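Long-range contact in Sec-alkylsulfatase (Pseudomonas sp., PDB 4AXH), which hydrolyses (R)-secondary alkyl sulfates with strict inversion of configuration, using a zinc-dependent metallo-beta-lactamase-type active site, to give (S)-alcohols and sulfate: residues Arg414-Ala419 against Glu513-Trp517. Numbering follows the deposited sequence.
Sequences RSYYGA and ENALW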
# COMPACT_ATOMS: atom_id res chain seq x y z
N ARG A 414 -14.18 4.86 18.99
CA ARG A 414 -13.17 5.89 19.24
C ARG A 414 -11.78 5.47 18.75
O ARG A 414 -11.45 4.27 18.67
CB ARG A 414 -13.10 6.28 20.74
CG ARG A 414 -14.43 6.65 21.45
CD ARG A 414 -15.13 7.85 20.87
NE ARG A 414 -14.25 9.01 20.87
CZ ARG A 414 -14.46 10.13 20.20
NH1 ARG A 414 -15.53 10.25 19.42
NH2 ARG A 414 -13.59 11.12 20.28
N SER A 415 -10.94 6.48 18.50
CA SER A 415 -9.56 6.33 18.02
C SER A 415 -8.54 5.97 19.13
O SER A 415 -7.63 6.73 19.40
CB SER A 415 -9.15 7.57 17.26
OG SER A 415 -10.02 7.71 16.15
N TYR A 416 -8.71 4.81 19.76
CA TYR A 416 -7.83 4.38 20.85
C TYR A 416 -6.64 3.56 20.38
O TYR A 416 -5.64 3.53 21.07
CB TYR A 416 -8.61 3.53 21.86
CG TYR A 416 -9.76 4.22 22.56
CD1 TYR A 416 -9.57 5.40 23.27
CD2 TYR A 416 -11.02 3.63 22.62
CE1 TYR A 416 -10.62 6.02 23.96
CE2 TYR A 416 -12.07 4.22 23.34
CZ TYR A 416 -11.86 5.41 24.01
OH TYR A 416 -12.89 6.00 24.72
N TYR A 417 -6.76 2.83 19.27
CA TYR A 417 -5.70 1.99 18.73
C TYR A 417 -5.35 2.53 17.39
O TYR A 417 -4.30 3.15 17.24
CB TYR A 417 -6.18 0.53 18.62
CG TYR A 417 -5.05 -0.47 18.56
CD1 TYR A 417 -4.30 -0.77 19.69
CD2 TYR A 417 -4.77 -1.16 17.38
CE1 TYR A 417 -3.26 -1.70 19.64
CE2 TYR A 417 -3.73 -2.09 17.32
CZ TYR A 417 -2.97 -2.34 18.45
OH TYR A 417 -1.93 -3.25 18.41
N GLY A 418 -6.27 2.39 16.44
CA GLY A 418 -6.14 3.01 15.13
C GLY A 418 -6.45 4.49 15.26
O GLY A 418 -7.09 4.92 16.23
N ALA A 419 -6.01 5.29 14.31
CA ALA A 419 -6.35 6.70 14.38
C ALA A 419 -7.10 7.09 13.11
O ALA A 419 -6.79 6.58 12.03
CB ALA A 419 -5.11 7.52 14.56
N GLU A 513 -6.27 11.13 22.77
CA GLU A 513 -7.25 10.09 23.08
C GLU A 513 -6.68 8.71 22.70
O GLU A 513 -7.03 7.69 23.31
CB GLU A 513 -8.52 10.37 22.26
CG GLU A 513 -9.53 9.25 22.23
CD GLU A 513 -10.90 9.68 21.78
OE1 GLU A 513 -10.99 10.47 20.81
OE2 GLU A 513 -11.89 9.22 22.40
N ASN A 514 -5.81 8.70 21.68
CA ASN A 514 -5.17 7.52 21.13
C ASN A 514 -4.07 6.99 22.02
O ASN A 514 -3.14 7.72 22.36
CB ASN A 514 -4.66 7.83 19.73
CG ASN A 514 -4.28 6.59 18.99
OD1 ASN A 514 -3.24 5.99 19.27
ND2 ASN A 514 -5.12 6.15 18.06
N ALA A 515 -4.18 5.71 22.37
CA ALA A 515 -3.24 5.03 23.25
C ALA A 515 -1.90 4.81 22.59
O ALA A 515 -0.88 4.95 23.26
CB ALA A 515 -3.81 3.71 23.70
N LEU A 516 -1.89 4.49 21.29
CA LEU A 516 -0.67 4.26 20.52
C LEU A 516 0.04 5.60 20.33
O LEU A 516 1.24 5.67 20.51
CB LEU A 516 -1.02 3.58 19.18
CG LEU A 516 -1.08 2.03 19.17
CD1 LEU A 516 -1.64 1.43 20.44
CD2 LEU A 516 -1.87 1.50 18.02
N TRP A 517 -0.71 6.69 20.08
CA TRP A 517 -0.14 8.03 19.93
C TRP A 517 0.46 8.46 21.25
O TRP A 517 1.52 9.06 21.25
CB TRP A 517 -1.20 9.03 19.46
CG TRP A 517 -1.54 8.96 17.98
CD1 TRP A 517 -1.71 7.83 17.23
CD2 TRP A 517 -1.89 10.07 17.13
NE1 TRP A 517 -2.04 8.17 15.93
CE2 TRP A 517 -2.18 9.54 15.85
CE3 TRP A 517 -1.93 11.47 17.31
CZ2 TRP A 517 -2.46 10.37 14.75
CZ3 TRP A 517 -2.24 12.27 16.24
CH2 TRP A 517 -2.49 11.72 14.97
O HOH W 1 -11.81 9.33 18.28
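A single amide side chain, that of Asn514, works in two directions at once. As the N-cap of helix 515-529 its OD1 accepts from Trp517 N (2.7 Å) and, weakly, from Leu516 N, while its ND2 gives weak hydrogen bonds to Ser415 O (2.9 Å) and Tyr417 O (3.2 Å). Asparagine suits the place because it carries both acceptor and donor. Ser415 centres an inverse gamma turn in the irregular segment 414-419, and the helix start pairs with this loop again where Ala515 N donates to Tyr416 O at 2.9 Å. Both segments belong to the alkyl sulfatase dimerisation region; Trp517 also packs on Asp443 of the second subunit. Tyr417 binds sulfate, so the contact ties this helix to the active site: the Leu516 methyl CD2 lies over the tyrosine ring in a CH-pi contact, 3.7 Å from its centroid, while His317 meets the ring at about 90°. At the other end, long, charged Arg414 and Glu513 form a two-pronged salt bridge, NE to OE2 at 2.8 Å and NH2 to OE1 at 2.7 Å; Ser104 also bonds OE2. One water completes the join, accepting from Ser415 N at 3.0 Å and donating to Glu513 OE1 at 2.9 Å.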